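Local coordinates for Serine/threonine-protein kinase Tel1 (Chaetomium thermophilum, PDB 6SKY) that probably phosphorylates proteins on serine or threonine followed by glutamine, using ATP, to activate checkpoint signalling after DNA damage, at residues Y2466-T2470 / L2652-S2656; Y2517-M2522 / Q2607-G2612; P2554-L2560 / V2573-H2577; Q2618-E2623 / D2779-F2784. One frame throughout, in Å; residues are numbered along the deposited sequence.

Contact 1. Residues Y2466-T2470 / L2652-S2656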
# COMPACT_ATOMS: atom_id res chain seq x y z
N TYR A 2466 -14.24 -12.69 46.69
CA TYR A 2466 -15.33 -13.52 46.20
C TYR A 2466 -14.81 -14.77 45.50
O TYR A 2466 -15.44 -15.83 45.60
CB TYR A 2466 -16.22 -12.72 45.26
CG TYR A 2466 -17.24 -11.90 45.99
CD1 TYR A 2466 -18.38 -12.48 46.50
CD2 TYR A 2466 -17.06 -10.54 46.17
CE1 TYR A 2466 -19.30 -11.73 47.17
CE2 TYR A 2466 -17.98 -9.80 46.84
CZ TYR A 2466 -19.10 -10.39 47.34
OH TYR A 2466 -20.02 -9.64 48.01
N HIS A 2467 -13.68 -14.67 44.81
CA HIS A 2467 -13.05 -15.86 44.26
C HIS A 2467 -12.64 -16.81 45.37
O HIS A 2467 -12.82 -18.02 45.25
CB HIS A 2467 -11.83 -15.47 43.43
CG HIS A 2467 -12.18 -14.76 42.16
ND1 HIS A 2467 -11.97 -13.41 41.99
CD2 HIS A 2467 -12.72 -15.21 41.01
CE1 HIS A 2467 -12.37 -13.06 40.79
NE2 HIS A 2467 -12.83 -14.13 40.17
N ILE A 2468 -12.08 -16.27 46.45
CA ILE A 2468 -11.69 -17.14 47.56
C ILE A 2468 -12.91 -17.80 48.19
O ILE A 2468 -12.90 -19.00 48.48
CB ILE A 2468 -10.88 -16.35 48.60
CG1 ILE A 2468 -9.57 -15.88 47.98
CG2 ILE A 2468 -10.61 -17.20 49.81
CD1 ILE A 2468 -8.87 -16.94 47.18
N TRP A 2469 -13.99 -17.04 48.39
CA TRP A 2469 -15.19 -17.60 48.98
C TRP A 2469 -15.76 -18.72 48.11
O TRP A 2469 -16.10 -19.79 48.60
CB TRP A 2469 -16.25 -16.52 49.20
CG TRP A 2469 -17.38 -16.99 50.04
CD1 TRP A 2469 -17.47 -16.92 51.39
CD2 TRP A 2469 -18.58 -17.63 49.59
NE1 TRP A 2469 -18.65 -17.47 51.81
CE2 TRP A 2469 -19.35 -17.91 50.73
CE3 TRP A 2469 -19.08 -17.98 48.34
CZ2 TRP A 2469 -20.58 -18.53 50.65
CZ3 TRP A 2469 -20.30 -18.60 48.27
CH2 TRP A 2469 -21.04 -18.86 49.41
N THR A 2470 -15.86 -18.48 46.80
CA THR A 2470 -16.38 -19.50 45.91
C THR A 2470 -15.48 -20.73 45.90
O THR A 2470 -15.97 -21.86 45.82
CB THR A 2470 -16.53 -18.94 44.51
OG1 THR A 2470 -17.37 -17.79 44.56
CG2 THR A 2470 -17.17 -19.96 43.61
N LEU A 2652 -21.31 -12.48 38.77
CA LEU A 2652 -20.61 -12.91 39.97
C LEU A 2652 -21.12 -14.29 40.34
O LEU A 2652 -22.20 -14.42 40.93
CB LEU A 2652 -20.83 -11.93 41.11
CG LEU A 2652 -20.18 -12.25 42.44
CD1 LEU A 2652 -18.70 -12.12 42.30
CD2 LEU A 2652 -20.69 -11.30 43.46
N PRO A 2653 -20.39 -15.35 40.00
CA PRO A 2653 -20.82 -16.70 40.40
C PRO A 2653 -20.52 -16.93 41.87
O PRO A 2653 -19.40 -16.72 42.33
CB PRO A 2653 -19.97 -17.62 39.51
CG PRO A 2653 -19.36 -16.73 38.50
CD PRO A 2653 -19.22 -15.41 39.12
N LEU A 2654 -21.54 -17.35 42.62
CA LEU A 2654 -21.36 -17.61 44.04
C LEU A 2654 -20.97 -19.07 44.26
O LEU A 2654 -19.95 -19.36 44.88
CB LEU A 2654 -22.63 -17.27 44.81
CG LEU A 2654 -22.90 -15.78 45.03
CD1 LEU A 2654 -24.23 -15.61 45.68
CD2 LEU A 2654 -21.82 -15.18 45.87
N THR A 2655 -21.79 -19.98 43.77
CA THR A 2655 -21.50 -21.40 43.84
C THR A 2655 -21.65 -21.99 42.45
O THR A 2655 -21.85 -21.25 41.48
CB THR A 2655 -22.43 -22.09 44.83
OG1 THR A 2655 -23.77 -21.64 44.61
CG2 THR A 2655 -22.03 -21.75 46.25
N SER A 2656 -21.56 -23.31 42.32
CA SER A 2656 -21.76 -23.94 41.02
C SER A 2656 -23.22 -23.98 40.62
O SER A 2656 -23.56 -24.60 39.61
CB SER A 2656 -21.20 -25.36 41.02
OG SER A 2656 -19.79 -25.35 40.92
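Helix 2461-2472, within the FAT region, lies along strand 2651-2655, an outermost strand of the N-lobe sheet. The short axes pass 8.2 Å apart and cross at 28°, running in broadly the same direction. The closest backbone pair is Thr2470 and Leu2654, with CA atoms 5.6 Å apart. Tyr2466 and Trp2469 are the bumps on the helix, and Leu2654 fills the hollow between them. Leu2652 lies over one face of the Tyr2466 ring. Leu2652 CD2 lies 4.1 Å from the centroid of the Tyr2466 ring, 15° off the normal, a CH-pi contact. Tyr2466 CB also meets Leu2652 CD1 at 3.9 Å. Leu2654 CD2 is 4.4 Å from Tyr2466 CD1, and Leu2654 CB is 4.4 Å from Trp2469 CZ3. The indole edge also reaches Leu2654 O, 3.5 Å from Trp2469 CZ3, and Trp2469 CZ3 touches Thr2655 CG2 at 4.1 Å. Tyr2517 of helix 2507-2522 packs on Leu2654 as well. Thr2470 points toward the strand. Thr2470 OG1 lies 3.0 Å from Leu2654 O, 3.2 Å from Pro2653 O and 2.9 Å from Tyr2466 O on its own helix. The hydroxyl thus sits among three carbonyl oxygens. FAT and N-lobe meet here through apolar fit and one hydroxyl among backbone oxygens, so the contact depends on close shape fit rather than on charge.

Contact 2. Residues Y2517-M2522 / Q2607-G2612. With AGS (phosphothiophosphoric acid-adenylate ester), chain C.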
# COMPACT_ATOMS: atom_id res chain seq x y z
N TYR A 2517 -27.07 -14.52 50.42
CA TYR A 2517 -27.41 -14.40 49.00
C TYR A 2517 -27.63 -15.76 48.37
O TYR A 2517 -28.56 -15.95 47.59
CB TYR A 2517 -26.30 -13.66 48.25
CG TYR A 2517 -26.56 -12.20 48.03
CD1 TYR A 2517 -27.64 -11.77 47.30
CD2 TYR A 2517 -25.69 -11.25 48.51
CE1 TYR A 2517 -27.87 -10.45 47.09
CE2 TYR A 2517 -25.91 -9.92 48.30
CZ TYR A 2517 -27.00 -9.53 47.59
OH TYR A 2517 -27.22 -8.20 47.38
N HIS A 2518 -26.77 -16.73 48.70
CA HIS A 2518 -26.93 -18.07 48.15
C HIS A 2518 -28.19 -18.73 48.68
O HIS A 2518 -28.90 -19.41 47.93
CB HIS A 2518 -25.70 -18.89 48.49
CG HIS A 2518 -25.81 -20.33 48.09
ND1 HIS A 2518 -25.53 -21.36 48.95
CD2 HIS A 2518 -26.16 -20.90 46.92
CE1 HIS A 2518 -25.71 -22.51 48.33
NE2 HIS A 2518 -26.09 -22.26 47.10
N ALA A 2519 -28.49 -18.56 49.97
CA ALA A 2519 -29.72 -19.13 50.52
C ALA A 2519 -30.94 -18.54 49.83
O ALA A 2519 -31.89 -19.26 49.52
CB ALA A 2519 -29.79 -18.89 52.02
N LEU A 2520 -30.92 -17.23 49.57
CA LEU A 2520 -32.03 -16.61 48.86
C LEU A 2520 -32.12 -17.11 47.42
O LEU A 2520 -33.22 -17.29 46.89
CB LEU A 2520 -31.88 -15.10 48.89
CG LEU A 2520 -32.96 -14.30 48.16
CD1 LEU A 2520 -34.22 -14.27 48.99
CD2 LEU A 2520 -32.46 -12.91 47.91
N ALA A 2521 -30.98 -17.34 46.78
CA ALA A 2521 -30.98 -17.84 45.41
C ALA A 2521 -31.61 -19.22 45.33
O ALA A 2521 -32.43 -19.49 44.45
CB ALA A 2521 -29.55 -17.87 44.87
N MET A 2522 -31.24 -20.10 46.25
CA MET A 2522 -31.69 -21.48 46.17
C MET A 2522 -33.16 -21.65 46.54
O MET A 2522 -33.75 -22.69 46.21
CB MET A 2522 -30.83 -22.36 47.08
CG MET A 2522 -29.41 -22.57 46.59
SD MET A 2522 -29.32 -23.53 45.07
CE MET A 2522 -29.08 -22.23 43.87
N GLN A 2607 -30.39 -6.30 40.85
CA GLN A 2607 -29.64 -7.54 40.78
C GLN A 2607 -30.58 -8.68 40.45
O GLN A 2607 -31.67 -8.76 41.01
CB GLN A 2607 -28.95 -7.85 42.10
CG GLN A 2607 -27.97 -6.82 42.55
CD GLN A 2607 -27.77 -6.85 44.02
OE1 GLN A 2607 -28.40 -7.62 44.72
NE2 GLN A 2607 -26.90 -5.99 44.51
N LEU A 2608 -30.16 -9.56 39.55
CA LEU A 2608 -30.78 -10.86 39.42
C LEU A 2608 -30.07 -11.80 40.37
O LEU A 2608 -28.84 -11.92 40.32
CB LEU A 2608 -30.69 -11.40 38.00
CG LEU A 2608 -31.43 -10.77 36.85
CD1 LEU A 2608 -30.48 -9.96 36.04
CD2 LEU A 2608 -32.03 -11.85 36.00
N VAL A 2609 -30.82 -12.44 41.25
CA VAL A 2609 -30.30 -13.49 42.11
C VAL A 2609 -30.70 -14.79 41.44
O VAL A 2609 -31.83 -15.25 41.57
CB VAL A 2609 -30.83 -13.38 43.54
CG1 VAL A 2609 -30.13 -14.36 44.42
CG2 VAL A 2609 -30.62 -11.99 44.06
N LYS A 2610 -29.77 -15.38 40.69
CA LYS A 2610 -30.08 -16.49 39.81
C LYS A 2610 -29.71 -17.79 40.50
O LYS A 2610 -28.57 -17.97 40.92
CB LYS A 2610 -29.34 -16.36 38.49
CG LYS A 2610 -30.18 -16.66 37.28
CD LYS A 2610 -29.45 -16.27 36.03
CE LYS A 2610 -30.36 -16.27 34.83
NZ LYS A 2610 -29.64 -15.79 33.61
N GLY A 2611 -30.69 -18.69 40.63
CA GLY A 2611 -30.47 -20.01 41.16
C GLY A 2611 -30.82 -21.05 40.10
O GLY A 2611 -31.38 -20.74 39.05
N GLY A 2612 -30.49 -22.29 40.41
CA GLY A 2612 -30.74 -23.35 39.47
C GLY A 2612 -29.50 -24.18 39.23
O GLY A 2612 -28.64 -24.27 40.11
PG AGS C . -34.82 -18.17 28.34
S1G AGS C . -34.99 -17.67 26.46
O2G AGS C . -33.33 -18.34 28.71
O3G AGS C . -35.57 -19.50 28.59
PB AGS C . -34.67 -15.73 29.48
O1B AGS C . -33.79 -15.44 28.33
O2B AGS C . -35.76 -14.70 29.74
O3B AGS C . -35.44 -17.08 29.26
PA AGS C . -34.08 -14.89 32.02
O1A AGS C . -34.97 -15.55 32.98
O2A AGS C . -32.72 -14.49 32.58
O3A AGS C . -33.79 -15.82 30.78
O5' AGS C . -34.85 -13.64 31.46
C5' AGS C . -35.18 -12.58 32.37
C4' AGS C . -35.60 -11.37 31.60
O4' AGS C . -34.77 -10.25 31.99
C3' AGS C . -35.47 -11.47 30.09
O3' AGS C . -36.45 -10.68 29.43
C2' AGS C . -34.06 -10.94 29.83
O2' AGS C . -33.97 -10.31 28.56
C1' AGS C . -33.88 -9.91 30.94
N9 AGS C . -32.54 -9.87 31.49
C8 AGS C . -31.71 -10.93 31.71
N7 AGS C . -30.55 -10.61 32.22
C5 AGS C . -30.62 -9.23 32.35
C6 AGS C . -29.71 -8.27 32.83
N6 AGS C . -28.49 -8.58 33.29
N1 AGS C . -30.09 -6.98 32.82
C2 AGS C . -31.31 -6.68 32.36
N3 AGS C . -32.25 -7.49 31.89
C4 AGS C . -31.84 -8.76 31.91
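This is helix-on-sheet packing in the kinase N-lobe. Helix 2507-2522 crosses strand 2604-2611 at -66°, with the short axes 7.2 Å apart. Val2609 points toward the helix. Val2609 CG1 is 3.6 Å from Ala2521 CB, and Val2609 CG2 is 4.4 Å from both Leu2520 CD2 and Tyr2517 CE1. At one end, Tyr2517 OH donates a hydrogen bond to Gln2607 OE1 at 3.0 Å. At the other, Gly2611 lets the helix come close: a CB there would fall 2.4 Å from Ala2521 O. Met2522 CE rests 3.8 Å from Gly2611 CA. Lys2610 points away from the helix, and Leu2608 is out of its reach. Both contact the nucleotide. Leu2608 CD1 lies 3.7 Å from N6 of the bound AGS. Lys2610 NZ makes a weak hydrogen bond of 3.5 Å to AGS O2A. A strand with one face packed on a helix and the other bearing a phosphate-contacting lysine is the pattern of the ATP site in protein kinases and PI3-kinase-related kinases.

Contact 3. Residues P2554-L2560 / V2573-H2577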
# COMPACT_ATOMS: atom_id res chain seq x y z
N PRO A 2554 -22.23 -4.34 56.40
CA PRO A 2554 -22.22 -3.44 55.24
C PRO A 2554 -21.12 -3.75 54.24
O PRO A 2554 -19.95 -3.83 54.60
CB PRO A 2554 -22.02 -2.06 55.89
CG PRO A 2554 -21.39 -2.34 57.23
CD PRO A 2554 -21.42 -3.82 57.50
N ILE A 2555 -21.50 -3.91 52.98
CA ILE A 2555 -20.58 -4.18 51.88
C ILE A 2555 -21.00 -3.36 50.68
O ILE A 2555 -22.14 -2.88 50.61
CB ILE A 2555 -20.55 -5.67 51.50
CG1 ILE A 2555 -21.94 -6.09 51.04
CG2 ILE A 2555 -20.09 -6.51 52.65
CD1 ILE A 2555 -21.94 -7.32 50.23
N PRO A 2556 -20.12 -3.18 49.70
CA PRO A 2556 -20.55 -2.62 48.44
C PRO A 2556 -21.48 -3.58 47.73
O PRO A 2556 -21.44 -4.79 48.00
CB PRO A 2556 -19.24 -2.44 47.67
CG PRO A 2556 -18.32 -3.38 48.28
CD PRO A 2556 -18.67 -3.41 49.71
N PRO A 2557 -22.34 -3.10 46.85
CA PRO A 2557 -23.21 -4.01 46.11
C PRO A 2557 -22.38 -5.00 45.32
O PRO A 2557 -21.44 -4.60 44.61
CB PRO A 2557 -23.99 -3.06 45.19
CG PRO A 2557 -23.89 -1.75 45.85
CD PRO A 2557 -22.56 -1.70 46.48
N PRO A 2558 -22.67 -6.29 45.43
CA PRO A 2558 -21.78 -7.28 44.82
C PRO A 2558 -21.72 -7.20 43.32
O PRO A 2558 -20.76 -7.71 42.73
CB PRO A 2558 -22.38 -8.61 45.28
CG PRO A 2558 -23.29 -8.27 46.39
CD PRO A 2558 -23.81 -6.92 46.09
N THR A 2559 -22.69 -6.55 42.68
CA THR A 2559 -22.74 -6.42 41.23
C THR A 2559 -22.27 -5.07 40.75
O THR A 2559 -22.46 -4.74 39.58
CB THR A 2559 -24.16 -6.67 40.74
OG1 THR A 2559 -25.03 -5.69 41.31
CG2 THR A 2559 -24.62 -8.03 41.17
N LEU A 2560 -21.66 -4.28 41.62
CA LEU A 2560 -21.09 -3.00 41.23
C LEU A 2560 -19.67 -3.21 40.72
O LEU A 2560 -18.88 -3.90 41.36
CB LEU A 2560 -21.09 -2.03 42.41
CG LEU A 2560 -20.29 -0.75 42.24
CD1 LEU A 2560 -21.00 0.19 41.31
CD2 LEU A 2560 -20.05 -0.11 43.58
N VAL A 2573 -16.07 3.79 48.13
CA VAL A 2573 -16.96 2.86 47.44
C VAL A 2573 -18.31 2.84 48.15
O VAL A 2573 -18.36 2.72 49.38
CB VAL A 2573 -16.35 1.45 47.39
CG1 VAL A 2573 -16.90 0.68 46.22
CG2 VAL A 2573 -14.84 1.53 47.32
N PRO A 2574 -19.42 2.96 47.43
CA PRO A 2574 -20.73 2.97 48.08
C PRO A 2574 -21.06 1.62 48.70
O PRO A 2574 -20.97 0.59 48.03
CB PRO A 2574 -21.69 3.31 46.94
CG PRO A 2574 -20.97 2.88 45.72
CD PRO A 2574 -19.53 3.15 45.98
N MET A 2575 -21.44 1.64 49.96
CA MET A 2575 -21.92 0.43 50.62
C MET A 2575 -23.43 0.30 50.41
O MET A 2575 -24.11 1.25 50.03
CB MET A 2575 -21.60 0.46 52.11
CG MET A 2575 -20.14 0.67 52.40
SD MET A 2575 -19.14 -0.79 52.11
CE MET A 2575 -17.56 -0.04 51.75
N ILE A 2576 -23.94 -0.90 50.65
CA ILE A 2576 -25.38 -1.10 50.59
C ILE A 2576 -26.00 -0.44 51.81
O ILE A 2576 -25.68 -0.80 52.95
CB ILE A 2576 -25.74 -2.58 50.52
CG1 ILE A 2576 -25.36 -3.17 49.17
CG2 ILE A 2576 -27.21 -2.77 50.75
CD1 ILE A 2576 -25.75 -4.60 49.02
N HIS A 2577 -26.87 0.53 51.58
CA HIS A 2577 -27.56 1.19 52.68
C HIS A 2577 -28.76 0.37 53.13
O HIS A 2577 -28.86 -0.03 54.29
CB HIS A 2577 -27.98 2.60 52.27
CG HIS A 2577 -28.72 3.35 53.33
ND1 HIS A 2577 -30.09 3.34 53.44
CD2 HIS A 2577 -28.27 4.14 54.33
CE1 HIS A 2577 -30.46 4.08 54.46
NE2 HIS A 2577 -29.37 4.58 55.02
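A proline-rich loop with a type I beta turn, Pro2557 to Leu2560, packs against the lead-in to strand 2576-2585 of the N-lobe sheet. Val2573 comes first. Val2573 CG1 touches Pro2556 CB and Leu2560 CD2, both at 4.2 Å. Pro2574 follows, with CG 3.8 Å from Leu2560 CD2. Pro2574 O receives a CA-H...O contact from Pro2556 CA at 3.3 Å and lies 3.2 Å from Pro2557 CD. Met2575 then lays its SD along the loop, 3.6 Å from Pro2556 CD and 4.0 Å from Pro2554 O. Tyr2462 of helix 2461-2472 touches both Pro2556 and Met2575, so the FAT side borders this contact. The prolines lack amide hydrogens, which limits backbone pairing. Ile2576 opens the strand and buries its side chain against the loop: CG1 is 3.9 Å from Pro2557 CG, and CD1 is 4.2 Å from Pro2558 CD. One backbone hydrogen bond joins the two segments, from Ile2576 N to Ile2555 O at 2.7 Å with an N-H...O angle of 158°.

Contact 4. Residues Q2618-E2623 / D2779-F2784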
# COMPACT_ATOMS: atom_id res chain seq x y z
N GLN A 2618 -18.96 -19.71 32.88
CA GLN A 2618 -18.79 -19.51 31.45
C GLN A 2618 -19.11 -18.08 31.06
O GLN A 2618 -18.34 -17.42 30.35
CB GLN A 2618 -19.69 -20.47 30.68
CG GLN A 2618 -19.40 -21.93 30.93
CD GLN A 2618 -18.03 -22.33 30.45
OE1 GLN A 2618 -17.15 -22.64 31.25
NE2 GLN A 2618 -17.83 -22.31 29.15
N ASP A 2619 -20.25 -17.57 31.53
CA ASP A 2619 -20.66 -16.21 31.21
C ASP A 2619 -19.68 -15.19 31.75
O ASP A 2619 -19.39 -14.19 31.09
CB ASP A 2619 -22.06 -15.94 31.74
CG ASP A 2619 -23.13 -16.70 31.00
OD1 ASP A 2619 -22.78 -17.61 30.23
OD2 ASP A 2619 -24.32 -16.39 31.19
N ALA A 2620 -19.15 -15.42 32.95
CA ALA A 2620 -18.22 -14.46 33.55
C ALA A 2620 -16.88 -14.46 32.84
O ALA A 2620 -16.31 -13.39 32.57
CB ALA A 2620 -18.04 -14.78 35.03
N ILE A 2621 -16.36 -15.64 32.51
CA ILE A 2621 -15.12 -15.73 31.75
C ILE A 2621 -15.27 -15.04 30.41
O ILE A 2621 -14.39 -14.29 29.98
CB ILE A 2621 -14.72 -17.21 31.59
CG1 ILE A 2621 -14.28 -17.80 32.91
CG2 ILE A 2621 -13.62 -17.33 30.61
CD1 ILE A 2621 -12.98 -17.27 33.38
N MET A 2622 -16.38 -15.28 29.71
CA MET A 2622 -16.52 -14.68 28.40
C MET A 2622 -16.76 -13.18 28.47
O MET A 2622 -16.31 -12.44 27.60
CB MET A 2622 -17.62 -15.37 27.61
CG MET A 2622 -17.22 -16.74 27.13
SD MET A 2622 -15.49 -16.83 26.63
CE MET A 2622 -15.52 -15.86 25.13
N GLU A 2623 -17.46 -12.71 29.50
CA GLU A 2623 -17.58 -11.27 29.69
C GLU A 2623 -16.22 -10.63 29.89
O GLU A 2623 -15.94 -9.56 29.35
CB GLU A 2623 -18.51 -10.98 30.86
CG GLU A 2623 -18.69 -9.52 31.18
CD GLU A 2623 -19.32 -8.74 30.06
OE1 GLU A 2623 -20.24 -9.28 29.42
OE2 GLU A 2623 -18.90 -7.60 29.80
N ASP A 2779 -25.32 -12.69 28.44
CA ASP A 2779 -25.41 -14.14 28.30
C ASP A 2779 -24.45 -14.64 27.22
O ASP A 2779 -24.83 -15.27 26.24
CB ASP A 2779 -26.86 -14.53 28.01
CG ASP A 2779 -27.15 -16.01 28.19
OD1 ASP A 2779 -26.40 -16.86 27.66
OD2 ASP A 2779 -28.17 -16.33 28.83
N LEU A 2780 -23.17 -14.35 27.43
CA LEU A 2780 -22.14 -14.52 26.41
C LEU A 2780 -21.41 -15.85 26.51
O LEU A 2780 -20.24 -15.93 26.16
CB LEU A 2780 -21.14 -13.37 26.48
CG LEU A 2780 -21.63 -11.95 26.24
CD1 LEU A 2780 -20.51 -10.99 26.46
CD2 LEU A 2780 -22.16 -11.79 24.85
N GLY A 2781 -22.08 -16.89 26.97
CA GLY A 2781 -21.39 -18.13 27.28
C GLY A 2781 -21.21 -19.11 26.14
O GLY A 2781 -20.32 -19.96 26.20
N VAL A 2782 -22.05 -19.01 25.12
CA VAL A 2782 -21.95 -19.89 23.95
C VAL A 2782 -21.06 -19.16 22.94
O VAL A 2782 -21.52 -18.35 22.15
CB VAL A 2782 -23.32 -20.22 23.37
CG1 VAL A 2782 -23.19 -21.05 22.13
CG2 VAL A 2782 -24.15 -20.95 24.38
N ALA A 2783 -19.77 -19.44 22.99
CA ALA A 2783 -18.81 -18.80 22.12
C ALA A 2783 -18.02 -19.86 21.38
O ALA A 2783 -18.29 -21.05 21.50
CB ALA A 2783 -17.87 -17.88 22.92
N PHE A 2784 -17.05 -19.41 20.59
CA PHE A 2784 -16.14 -20.30 19.86
C PHE A 2784 -16.90 -21.34 19.05
O PHE A 2784 -16.55 -22.51 19.02
CB PHE A 2784 -15.15 -20.95 20.81
CG PHE A 2784 -14.32 -19.97 21.54
CD1 PHE A 2784 -13.42 -19.17 20.88
CD2 PHE A 2784 -14.45 -19.81 22.90
CE1 PHE A 2784 -12.67 -18.26 21.55
CE2 PHE A 2784 -13.70 -18.90 23.57
CZ PHE A 2784 -12.81 -18.12 22.90
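Two aspartate carboxylates come close without a bond between them: Asp2619 OD2 lies 4.1 Å from Asp2779 OD1. Arg2856, outside both segments, offsets the like charges. That arginine forms a salt bridge with Asp2779 and a long, weak ion pair with Asp2619. Asp2779 also serves the magnesium site, which Asn2765 shares. Helix 2616-2632 approaches the loop 2779-2784 most closely at Gly2781, whose CA is 4.4 Å from Asp2619 CA. Asp2619 OD1 is 3.3 Å from Gly2781 CA, and a CB at Gly2781 would lie 2.3 Å from that oxygen. Glycine lets the loop pass so close. One turn on, Met2622 covers the loop. Met2622 CB presses against Leu2780 O at 3.0 Å and sits 4.2 Å from Leu2780 CB. Met2622 CE reaches Ala2783 CB at 3.8 Å and Phe2784 CE2 at 3.9 Å. Met2622 SD is 5.3 Å from the Phe2784 ring centroid, an oblique Met-aromatic contact. Glu2623 OE1 lies 3.4 Å from Leu2780 CD1. Asp2779, Leu2780 and Gly2781 form the DLG counterpart of the kinase DFG motif. The helix corresponds to helix alphaC of protein kinases, and its packing on this motif is a hallmark of the kinase active site.

How the contacts relate
Contacts 1, 2 and 3 all reach the same N-lobe sheet and nest along the chain, 3 inside 2 inside 1. The centres of contacts 1 and 2 lie about 12 Å apart. Pro2558 of contact 3 is a shared wedge: Pro2558 CB is 3.7 Å from Leu2652 CD2, and Pro2558 CG is 3.6 Å from Tyr2517 CE2. Contact 4 touches contact 1 where Pro2653 CG meets Ala2620 CB at 4.2 Å. Contacts 2 and 4 come near each other beside the nucleotide and the magnesium: the side chain of Lys2610 is about 5 Å from that of Asp2779 and from the magnesium. Leu2652 and Leu2560 side chains stay about 11 and 13 Å from AGS.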